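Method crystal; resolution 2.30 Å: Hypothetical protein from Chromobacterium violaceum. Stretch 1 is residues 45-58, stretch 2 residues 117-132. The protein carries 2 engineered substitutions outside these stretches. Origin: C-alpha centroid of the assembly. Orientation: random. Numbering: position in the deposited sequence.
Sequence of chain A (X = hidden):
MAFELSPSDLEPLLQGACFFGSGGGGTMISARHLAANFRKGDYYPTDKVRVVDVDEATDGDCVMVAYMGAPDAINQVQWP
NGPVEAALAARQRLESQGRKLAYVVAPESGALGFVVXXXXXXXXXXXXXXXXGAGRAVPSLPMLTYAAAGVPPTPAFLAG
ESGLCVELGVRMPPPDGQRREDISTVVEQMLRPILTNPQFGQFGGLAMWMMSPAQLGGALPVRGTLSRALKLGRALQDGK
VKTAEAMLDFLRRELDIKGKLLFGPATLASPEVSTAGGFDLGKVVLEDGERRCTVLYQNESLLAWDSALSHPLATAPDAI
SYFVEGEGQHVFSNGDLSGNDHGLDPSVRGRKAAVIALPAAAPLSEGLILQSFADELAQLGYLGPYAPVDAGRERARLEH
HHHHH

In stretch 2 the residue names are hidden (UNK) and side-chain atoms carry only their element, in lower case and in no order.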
# COMPACT_ATOMS: atom_id res chain seq x y z
N PRO A 45 19.25 -1.48 -27.06
CA PRO A 45 20.27 -0.82 -27.89
C PRO A 45 21.60 -1.56 -27.92
O PRO A 45 22.49 -1.24 -28.71
CB PRO A 45 20.38 0.57 -27.26
CG PRO A 45 20.13 0.29 -25.81
CD PRO A 45 18.97 -0.69 -25.84
N THR A 46 21.76 -2.57 -27.07
CA THR A 46 23.00 -3.32 -27.05
C THR A 46 22.78 -4.81 -26.78
O THR A 46 21.81 -5.21 -26.12
CB THR A 46 24.02 -2.72 -26.05
OG1 THR A 46 25.26 -3.42 -26.17
CG2 THR A 46 23.52 -2.81 -24.63
N ASP A 47 23.71 -5.60 -27.30
CA ASP A 47 23.70 -7.06 -27.22
C ASP A 47 24.60 -7.58 -26.10
O ASP A 47 24.54 -8.75 -25.73
CB ASP A 47 24.21 -7.59 -28.57
CG ASP A 47 23.59 -8.90 -28.95
OD1 ASP A 47 22.36 -9.04 -28.79
OD2 ASP A 47 24.33 -9.79 -29.44
N LYS A 48 25.43 -6.69 -25.56
CA LYS A 48 26.38 -7.04 -24.51
C LYS A 48 26.02 -6.42 -23.17
O LYS A 48 25.60 -5.26 -23.09
CB LYS A 48 27.78 -6.59 -24.93
CG LYS A 48 28.29 -7.26 -26.21
CD LYS A 48 29.59 -6.64 -26.71
CE LYS A 48 30.27 -7.52 -27.75
NZ LYS A 48 29.36 -7.91 -28.86
N VAL A 49 26.20 -7.20 -22.11
CA VAL A 49 25.91 -6.74 -20.76
C VAL A 49 27.19 -6.64 -19.95
O VAL A 49 27.87 -7.64 -19.69
CB VAL A 49 24.93 -7.72 -20.05
CG1 VAL A 49 24.71 -7.28 -18.62
CG2 VAL A 49 23.61 -7.77 -20.80
N ARG A 50 27.53 -5.42 -19.57
CA ARG A 50 28.72 -5.17 -18.78
C ARG A 50 28.49 -5.58 -17.33
O ARG A 50 27.50 -5.16 -16.71
CB ARG A 50 29.08 -3.68 -18.87
CG ARG A 50 30.48 -3.32 -18.40
CD ARG A 50 31.03 -2.18 -19.26
NE ARG A 50 30.02 -1.15 -19.52
CZ ARG A 50 29.57 -0.28 -18.62
NH1 ARG A 50 30.04 -0.29 -17.38
NH2 ARG A 50 28.63 0.61 -18.96
N VAL A 51 29.38 -6.42 -16.80
CA VAL A 51 29.29 -6.88 -15.42
C VAL A 51 30.55 -6.44 -14.70
O VAL A 51 31.66 -6.74 -15.15
CB VAL A 51 29.21 -8.42 -15.32
CG1 VAL A 51 28.97 -8.82 -13.87
CG2 VAL A 51 28.11 -8.94 -16.24
N VAL A 52 30.40 -5.75 -13.57
CA VAL A 52 31.54 -5.25 -12.81
C VAL A 52 31.59 -5.80 -11.38
O VAL A 52 30.56 -6.20 -10.82
CB VAL A 52 31.52 -3.70 -12.73
CG1 VAL A 52 31.56 -3.10 -14.13
CG2 VAL A 52 30.27 -3.23 -12.01
N ASP A 53 32.78 -5.83 -10.80
CA ASP A 53 32.93 -6.30 -9.42
C ASP A 53 32.61 -5.13 -8.51
O ASP A 53 32.66 -3.97 -8.92
CB ASP A 53 34.35 -6.79 -9.15
CG ASP A 53 34.71 -8.01 -9.99
OD1 ASP A 53 35.40 -7.83 -11.02
OD2 ASP A 53 34.30 -9.14 -9.62
N VAL A 54 32.26 -5.44 -7.27
CA VAL A 54 31.90 -4.41 -6.31
C VAL A 54 32.93 -3.28 -6.24
O VAL A 54 32.56 -2.10 -6.23
CB VAL A 54 31.71 -5.01 -4.89
CG1 VAL A 54 31.38 -3.92 -3.89
CG2 VAL A 54 30.59 -6.06 -4.93
N ASP A 55 34.22 -3.63 -6.20
CA ASP A 55 35.28 -2.62 -6.11
C ASP A 55 35.48 -1.80 -7.39
O ASP A 55 36.26 -0.84 -7.41
CB ASP A 55 36.62 -3.28 -5.73
CG ASP A 55 36.59 -3.91 -4.34
OD1 ASP A 55 36.13 -3.26 -3.39
OD2 ASP A 55 37.06 -5.07 -4.21
N GLU A 56 34.78 -2.18 -8.46
CA GLU A 56 34.87 -1.46 -9.72
C GLU A 56 33.68 -0.52 -9.89
O GLU A 56 33.74 0.44 -10.66
CB GLU A 56 34.91 -2.45 -10.89
CG GLU A 56 36.11 -3.37 -10.87
CD GLU A 56 36.12 -4.34 -12.03
OE1 GLU A 56 35.12 -5.08 -12.20
OE2 GLU A 56 37.13 -4.37 -12.77
N ALA A 57 32.60 -0.81 -9.17
CA ALA A 57 31.39 -0.00 -9.23
C ALA A 57 31.61 1.32 -8.50
O ALA A 57 31.07 1.53 -7.42
CB ALA A 57 30.23 -0.76 -8.62
N THR A 58 32.38 2.21 -9.11
CA THR A 58 32.71 3.49 -8.49
C THR A 58 32.34 4.75 -9.28
O THR A 58 32.44 5.85 -8.75
CB THR A 58 34.22 3.55 -8.16
OG1 THR A 58 34.96 3.43 -9.38
CG2 THR A 58 34.62 2.43 -7.22
N UNK A 117 18.17 -8.04 -13.92
CA UNK A 117 19.19 -7.01 -13.74
C UNK A 117 19.98 -6.81 -15.03
O UNK A 117 20.25 -5.67 -15.43
c UNK A 117 20.13 -7.38 -12.60
N UNK A 118 20.35 -7.91 -15.68
CA UNK A 118 21.11 -7.84 -16.91
C UNK A 118 20.34 -7.13 -18.02
O UNK A 118 20.88 -6.27 -18.72
c UNK A 118 21.49 -9.25 -17.36
o UNK A 118 22.39 -9.86 -16.44
N UNK A 119 19.08 -7.49 -18.19
CA UNK A 119 18.27 -6.89 -19.23
C UNK A 119 18.06 -5.40 -18.97
O UNK A 119 18.08 -4.60 -19.91
c UNK A 119 17.00 -9.09 -19.74
c UNK A 119 17.73 -9.21 -21.08
c UNK A 119 16.92 -7.61 -19.33
c UNK A 119 15.60 -9.67 -19.83
N UNK A 120 17.88 -5.03 -17.71
CA UNK A 120 17.68 -3.63 -17.36
C UNK A 120 18.94 -2.80 -17.64
O UNK A 120 18.86 -1.70 -18.18
c UNK A 120 17.28 -3.48 -15.88
c UNK A 120 17.29 -2.01 -15.48
c UNK A 120 15.89 -4.08 -15.65
N UNK A 121 20.10 -3.35 -17.28
CA UNK A 121 21.38 -2.66 -17.51
C UNK A 121 21.60 -2.45 -19.02
O UNK A 121 22.00 -1.37 -19.45
c UNK A 121 22.52 -3.48 -16.92
N UNK A 122 21.34 -3.48 -19.81
CA UNK A 122 21.51 -3.40 -21.26
C UNK A 122 20.59 -2.34 -21.83
O UNK A 122 20.96 -1.60 -22.74
c UNK A 122 21.18 -4.75 -21.89
N UNK A 123 19.38 -2.26 -21.28
CA UNK A 123 18.38 -1.30 -21.73
C UNK A 123 18.70 0.15 -21.35
O UNK A 123 18.43 1.07 -22.11
c UNK A 123 15.89 -0.72 -21.43
c UNK A 123 17.02 -1.69 -21.14
n UNK A 123 14.04 0.30 -24.62
c UNK A 123 14.31 0.21 -23.17
c UNK A 123 15.54 -0.66 -22.91
N UNK A 124 19.28 0.35 -20.17
CA UNK A 124 19.57 1.70 -19.70
C UNK A 124 21.03 2.12 -19.81
O UNK A 124 21.38 3.25 -19.48
c UNK A 124 16.77 2.41 -18.91
c UNK A 124 17.63 1.54 -18.01
c UNK A 124 17.30 1.80 -16.56
c UNK A 124 19.11 1.85 -18.26
N UNK A 125 21.88 1.21 -20.28
CA UNK A 125 23.29 1.54 -20.41
C UNK A 125 24.01 1.53 -19.08
O UNK A 125 24.92 2.34 -18.85
N UNK A 126 23.62 0.63 -18.19
CA UNK A 126 24.24 0.53 -16.87
C UNK A 126 25.07 -0.74 -16.78
O UNK A 126 25.11 -1.54 -17.72
c UNK A 126 21.00 1.24 -14.82
c UNK A 126 22.05 1.54 -15.88
c UNK A 126 23.18 0.51 -15.78
c UNK A 126 22.60 2.95 -15.70
N UNK A 127 25.73 -0.93 -15.65
CA UNK A 127 26.51 -2.13 -15.43
C UNK A 127 25.89 -2.88 -14.26
O UNK A 127 25.43 -2.27 -13.29
c UNK A 127 27.97 -1.77 -15.13
N UNK A 128 25.85 -4.21 -14.36
CA UNK A 128 25.29 -5.04 -13.30
C UNK A 128 26.44 -5.47 -12.40
O UNK A 128 27.52 -5.81 -12.89
c UNK A 128 24.10 -7.21 -12.78
c UNK A 128 24.58 -6.28 -13.90
c UNK A 128 25.52 -7.01 -14.83
N UNK A 129 26.22 -5.44 -11.09
CA UNK A 129 27.27 -5.82 -10.15
C UNK A 129 27.33 -7.34 -9.98
O UNK A 129 26.29 -7.99 -9.89
c UNK A 129 27.02 -5.15 -8.79
c UNK A 129 28.08 -5.58 -7.78
c UNK A 129 27.03 -3.63 -8.96
N UNK A 130 28.53 -7.90 -9.96
CA UNK A 130 28.71 -9.34 -9.80
C UNK A 130 28.55 -9.64 -8.33
O UNK A 130 29.54 -9.81 -7.61
c UNK A 130 30.26 -11.31 -10.35
c UNK A 130 30.10 -9.78 -10.30
o UNK A 130 31.37 -11.80 -10.66
o UNK A 130 29.27 -12.03 -10.10
N UNK A 131 27.30 -9.68 -7.89
CA UNK A 131 26.96 -9.92 -6.50
C UNK A 131 25.46 -9.86 -6.32
O UNK A 131 24.73 -9.59 -7.27
c UNK A 131 27.61 -8.84 -5.62
N UNK A 132 25.01 -10.12 -5.09
CA UNK A 132 23.61 -10.04 -4.72
C UNK A 132 23.49 -10.09 -3.20
O UNK A 132 24.49 -10.31 -2.50
c UNK A 132 23.03 -12.50 -4.84
o UNK A 132 22.54 -12.82 -3.73
c UNK A 132 22.76 -11.13 -5.38
o UNK A 132 23.74 -13.27 -5.52
O HOH W 1 31.98 -8.46 -7.07

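Position 117 lies in a helix and carries one carbon, too far from stretch 1 to touch it: Ala 117. Position 118 has one carbon and then one oxygen; Val 49 packs on this turn, its CG1 4.0 Å from the CB at 118. This is Ser 118, small enough for that packing, its hydroxyl hydrogen-bonded elsewhere in the structure. Position 119 bears four carbons forked at the second, hence Leu 119, and position 120 one carbon carrying two more, hence Val 120; both are apolar and suit buried sites that do not touch stretch 1. Position 121 has a single carbon, directed toward stretch 1 without reaching contact; the small methyl of Ala 121 suits this buried site.

Position 122 also has one carbon, directed toward stretch 1, where CG2 of Val 49 sits 4.0 Å from that CB. This is Ala 122, whose short side chain suits the close packing; CG2 of Thr 46 comes within 3.4 Å of its backbone O. At 123 four carbons in a row end in nitrogen: Lys 123, pointing away, its amine held by a neighbouring part of the chain. Position 124, four carbons forked at the second, is Leu 124, also pointing away.

Position 125 has no side-chain atoms. It is Gly 125, which leaves the helix with positive phi, a conformation that favours glycine. Position 126, again four carbons forked at the second, is directed away; Leu 126 suits its buried site.

Position 127 has one carbon, 3.4 Å from Arg 50 NH1 and 4.0 Å from Val 52 CG1. Ala 127 is small enough to sit close beside the guanidinium. Position 128 is one carbon carrying two, packed against Val 51 and Val 49. It is Val 128, whose branching suits a strand; its CG1 lies 3.5 Å from Val 51 CG2 and 3.9 Å from Val 49 CG1. Position 129 has the same fork, on the other face of the sheet against Val 54: Val 129, again suited to a strand, its CG1 3.8 Å from Val 54 CG2. Position 130 has two carbons, the second carrying two oxygens, its CB 3.9 Å from Val 51 CG1. Asp 130 is tolerated in burial because both carboxylate oxygens are hydrogen-bonded elsewhere. Position 131, one carbon, has its CB 4.1 Å from Val 54 CG2; small, apolar Ala 131 suits that contact. Position 132, again two carbons with two terminal oxygens, is Asp 132, out of reach.

The contact is a parallel strand pairing. Val 128 N donates to Arg 50 O (3.0 Å), Val 52 N to Val 128 O (3.0 Å), and Asp 130 N to Val 52 O (2.8 Å). A water extends the link, accepting from Val 54 N and donating to Asp 130 O. Valines pack on both faces, and Val 49 joins the strand pair to the helix.

Stretch 2 117-132: ASLVAAKLGLAVVDAD
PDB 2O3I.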